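Local structure of terminal oxygenase component of carbazole (Janthinobacterium sp., 7BUG) at residues Y92-Y97 with D106-P111. The protein catalyses the angular dioxygenation of carbazole at its C-9a and C-1 positions, as the terminal oxygenase of a Rieske-type multicomponent dioxygenase. Sequence-based numbering, arbitrary orientation.
Sequences YHAWTY and DILTNP. With FES (Fe2/s2 (inorganic) cluster), chain D.
The backbone O of Ala94 draws in two groups from segment 106-111: Leu108 N, just after strand 104-107, donates a nearly straight hydrogen bond to it at 3.1 Å, from well above the carbonyl plane, and Ile107 CA adds a CA-H...O contact. Next to it, Thr109 OG1 gives its proton to His93 O at 2.7 Å. Its place between the backbone N and carbonyl carbon (chi1 58°) turns the hydroxyl to that oxygen, and threonine suits the site because its methyl CG2 also packs against the same atom. Thr96 N bonds to Asp106 O at 2.9 Å, in an antiparallel hydrogen-bonded pair of the hairpin of strands 95-98 and 104-107. In the non-hydrogen-bonded pair Trp95–Ile107 the side chains run side by side; branched Ile107 suits the indole by laying CD1 over one face, a CH-pi contact 3.9 Å from the five-membered ring centroid, while CG2 touches Trp95 CD1. Ala94, its side chain a single methyl, packs CB tightly on Leu108 CB at 3.4 Å. His93 ND1 binds a cluster iron at 2.1 Å, as does His71, and His93 NE2 bonds to Asp180 of a second subunit. An alanine in place of Trp95 would probably leave Ile107 CD1 without its aromatic face and open a gap beside cluster sulfur S1. Hairpin bonding thus holds the backbone of a Rieske cluster-binding loop, and the histidine–aspartate bond is consistent with electron transfer across the subunit interface.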
ATOM      1  N   TYR A  92      -7.222 -27.871   6.123  1.00  8.36           N
ATOM      2  CA  TYR A  92      -8.102 -27.196   7.091  1.00  8.77           C
ATOM      3  C   TYR A  92      -9.176 -28.183   7.573  1.00  8.80           C
ATOM      4  O   TYR A  92      -9.255 -28.423   8.773  1.00  9.71           O
ATOM      5  CB  TYR A  92      -8.640 -25.919   6.474  1.00  9.74           C
ATOM      6  CG  TYR A  92      -9.100 -24.836   7.439  1.00 10.01           C
ATOM      7  CD1 TYR A  92      -9.143 -25.011   8.809  1.00 10.31           C
ATOM      8  CD2 TYR A  92      -9.589 -23.635   6.927  1.00 10.20           C
ATOM      9  CE1 TYR A  92      -9.579 -24.008   9.667  1.00 11.78           C
ATOM     10  CE2 TYR A  92     -10.076 -22.639   7.762  1.00 11.34           C
ATOM     11  CZ  TYR A  92     -10.078 -22.823   9.137  1.00 12.19           C
ATOM     12  OH  TYR A  92     -10.495 -21.852  10.025  1.00 14.52           O
ATOM     13  N   HIS A  93     -10.037 -28.646   6.660  1.00  8.65           N
ATOM     14  CA  HIS A  93     -11.124 -29.583   7.035  1.00  8.38           C
ATOM     15  C   HIS A  93     -11.022 -30.844   6.196  1.00  8.98           C
ATOM     16  O   HIS A  93     -11.974 -31.572   6.142  1.00  9.78           O
ATOM     17  CB  HIS A  93     -12.521 -28.968   6.956  1.00  8.65           C
ATOM     18  CG  HIS A  93     -12.587 -27.583   7.486  1.00  8.95           C
ATOM     19  ND1 HIS A  93     -12.240 -26.474   6.728  1.00  9.63           N
ATOM     20  CD2 HIS A  93     -13.021 -27.124   8.681  1.00  9.29           C
ATOM     21  CE1 HIS A  93     -12.393 -25.394   7.487  1.00  8.96           C
ATOM     22  NE2 HIS A  93     -12.886 -25.761   8.688  1.00 10.20           N
ATOM     23  N   ALA A  94      -9.906 -31.049   5.536  1.00  8.70           N
ATOM     24  CA  ALA A  94      -9.595 -32.332   4.865  1.00  8.65           C
ATOM     25  C   ALA A  94     -10.551 -32.661   3.717  1.00 10.46           C
ATOM     26  O   ALA A  94     -10.656 -33.877   3.347  1.00 10.30           O
ATOM     27  CB  ALA A  94      -9.541 -33.473   5.857  1.00  9.74           C
ATOM     28  N   TRP A  95     -11.117 -31.663   3.044  1.00  9.69           N
ATOM     29  CA  TRP A  95     -11.704 -31.903   1.711  1.00  9.65           C
ATOM     30  C   TRP A  95     -10.609 -32.419   0.793  1.00  9.68           C
ATOM     31  O   TRP A  95      -9.523 -31.853   0.667  1.00 10.61           O
ATOM     32  CB  TRP A  95     -12.371 -30.662   1.124  1.00 10.26           C
ATOM     33  CG  TRP A  95     -13.595 -30.213   1.834  1.00  9.72           C
ATOM     34  CD1 TRP A  95     -13.904 -30.294   3.160  1.00  9.75           C
ATOM     35  CD2 TRP A  95     -14.684 -29.540   1.200  1.00  9.31           C
ATOM     36  NE1 TRP A  95     -15.138 -29.740   3.390  1.00 10.12           N
ATOM     37  CE2 TRP A  95     -15.622 -29.251   2.212  1.00  9.61           C
ATOM     38  CE3 TRP A  95     -14.916 -29.115  -0.110  1.00 10.47           C
ATOM     39  CZ2 TRP A  95     -16.794 -28.546   1.933  1.00  9.56           C
ATOM     40  CZ3 TRP A  95     -16.108 -28.460  -0.382  1.00 10.58           C
ATOM     41  CH2 TRP A  95     -17.021 -28.191   0.635  1.00 10.09           C
ATOM     42  N   THR A  96     -10.848 -33.560   0.137  1.00  9.77           N
ATOM     43  CA  THR A  96      -9.840 -34.276  -0.647  1.00 10.41           C
ATOM     44  C   THR A  96     -10.251 -34.316  -2.119  1.00 10.69           C
ATOM     45  O   THR A  96     -11.393 -34.749  -2.435  1.00 10.66           O
ATOM     46  CB  THR A  96      -9.683 -35.685  -0.077  1.00 10.51           C
ATOM     47  OG1 THR A  96      -9.228 -35.529   1.273  1.00 11.41           O
ATOM     48  CG2 THR A  96      -8.688 -36.502  -0.872  1.00 12.24           C
ATOM     49  N   TYR A  97      -9.320 -33.928  -2.986  1.00 10.90           N
ATOM     50  CA  TYR A  97      -9.553 -33.752  -4.431  1.00 10.49           C
ATOM     51  C   TYR A  97      -8.647 -34.685  -5.231  1.00 10.94           C
ATOM     52  O   TYR A  97      -7.488 -34.898  -4.902  1.00 11.70           O
ATOM     53  CB  TYR A  97      -9.286 -32.308  -4.824  1.00 11.21           C
ATOM     54  CG  TYR A  97     -10.056 -31.305  -3.994  1.00 10.86           C
ATOM     55  CD1 TYR A  97     -11.320 -30.898  -4.390  1.00 11.37           C
ATOM     56  CD2 TYR A  97      -9.472 -30.677  -2.910  1.00 10.28           C
ATOM     57  CE1 TYR A  97     -12.014 -29.930  -3.699  1.00 10.75           C
ATOM     58  CE2 TYR A  97     -10.161 -29.720  -2.188  1.00 10.33           C
ATOM     59  CZ  TYR A  97     -11.432 -29.335  -2.593  1.00 10.88           C
ATOM     60  OH  TYR A  97     -12.031 -28.314  -1.892  1.00 10.92           O
ATOM     61  N   ASP A 106     -13.531 -37.312  -1.254  1.00 13.61           N
ATOM     62  CA  ASP A 106     -13.535 -37.746   0.163  1.00 12.14           C
ATOM     63  C   ASP A 106     -13.497 -36.463   1.000  1.00 13.06           C
ATOM     64  O   ASP A 106     -12.956 -35.451   0.538  1.00 12.47           O
ATOM     65  CB  ASP A 106     -12.365 -38.665   0.493  1.00 13.87           C
ATOM     66  CG  ASP A 106     -12.568 -40.100   0.036  1.00 16.20           C
ATOM     67  OD1 ASP A 106     -13.435 -40.785   0.656  1.00 17.42           O
ATOM     68  OD2 ASP A 106     -11.848 -40.532  -0.930  1.00 19.88           O
ATOM     69  N   ILE A 107     -14.021 -36.544   2.203  1.00 12.69           N
ATOM     70  CA  ILE A 107     -13.770 -35.486   3.221  1.00 11.82           C
ATOM     71  C   ILE A 107     -13.427 -36.156   4.544  1.00 12.16           C
ATOM     72  O   ILE A 107     -14.327 -36.814   5.121  1.00 12.80           O
ATOM     73  CB  ILE A 107     -14.950 -34.520   3.392  1.00 12.04           C
ATOM     74  CG1 ILE A 107     -15.385 -33.871   2.081  1.00 13.04           C
ATOM     75  CG2 ILE A 107     -14.599 -33.461   4.459  1.00 12.65           C
ATOM     76  CD1 ILE A 107     -16.633 -33.062   2.168  1.00 13.18           C
ATOM     77  N   LEU A 108     -12.188 -36.055   5.013  1.00 12.07           N
ATOM     78  CA  LEU A 108     -11.763 -36.872   6.176  1.00 12.55           C
ATOM     79  C   LEU A 108     -12.559 -36.502   7.419  1.00 11.71           C
ATOM     80  O   LEU A 108     -12.821 -37.382   8.246  1.00 12.25           O
ATOM     81  CB  LEU A 108     -10.260 -36.794   6.447  1.00 13.63           C
ATOM     82  CG  LEU A 108      -9.326 -37.114   5.275  1.00 17.90           C
ATOM     83  CD1 LEU A 108      -7.901 -37.272   5.769  1.00 17.90           C
ATOM     84  CD2 LEU A 108      -9.742 -38.311   4.461  1.00 21.13           C
ATOM     85  N   THR A 109     -12.937 -35.227   7.580  1.00 11.05           N
ATOM     86  CA  THR A 109     -13.673 -34.754   8.764  1.00 11.49           C
ATOM     87  C   THR A 109     -15.149 -35.123   8.735  1.00 11.84           C
ATOM     88  O   THR A 109     -15.794 -34.935   9.772  1.00 14.08           O
ATOM     89  CB  THR A 109     -13.519 -33.233   8.876  1.00 11.09           C
ATOM     90  OG1 THR A 109     -13.999 -32.594   7.674  1.00 10.98           O
ATOM     91  CG2 THR A 109     -12.085 -32.881   9.197  1.00 10.93           C
ATOM     92  N   ASN A 110     -15.677 -35.610   7.625  1.00 12.04           N
ATOM     93  CA  ASN A 110     -17.098 -36.012   7.536  1.00 11.94           C
ATOM     94  C   ASN A 110     -17.290 -36.922   6.336  1.00 11.69           C
ATOM     95  O   ASN A 110     -17.616 -36.502   5.236  1.00 11.89           O
ATOM     96  CB  ASN A 110     -18.068 -34.844   7.482  1.00 13.10           C
ATOM     97  CG  ASN A 110     -19.499 -35.359   7.440  1.00 14.34           C
ATOM     98  OD1 ASN A 110     -19.689 -36.584   7.526  1.00 15.14           O
ATOM     99  ND2 ASN A 110     -20.472 -34.465   7.184  1.00 14.29           N
ATOM    100  N   PRO A 111     -17.038 -38.234   6.497  1.00 13.16           N
ATOM    101  CA  PRO A 111     -17.148 -39.151   5.363  1.00 14.13           C
ATOM    102  C   PRO A 111     -18.595 -39.380   4.873  1.00 14.66           C
ATOM    103  O   PRO A 111     -18.800 -40.081   3.853  1.00 18.10           O
ATOM    104  CB  PRO A 111     -16.463 -40.410   5.899  1.00 14.08           C
ATOM    105  CG  PRO A 111     -16.705 -40.358   7.354  1.00 14.62           C
ATOM    106  CD  PRO A 111     -16.568 -38.880   7.724  1.00 13.91           C
TER
HETATM  107 FE1  FES D 401     -10.293 -26.615   2.700  1.00  9.48          FE
HETATM  108 FE2  FES D 401     -12.154 -26.385   4.649  1.00  9.30          FE
HETATM  109  S1  FES D 401     -11.377 -28.261   3.705  1.00  9.72           S
HETATM  110  S2  FES D 401     -11.018 -24.721   3.664  1.00  9.45           S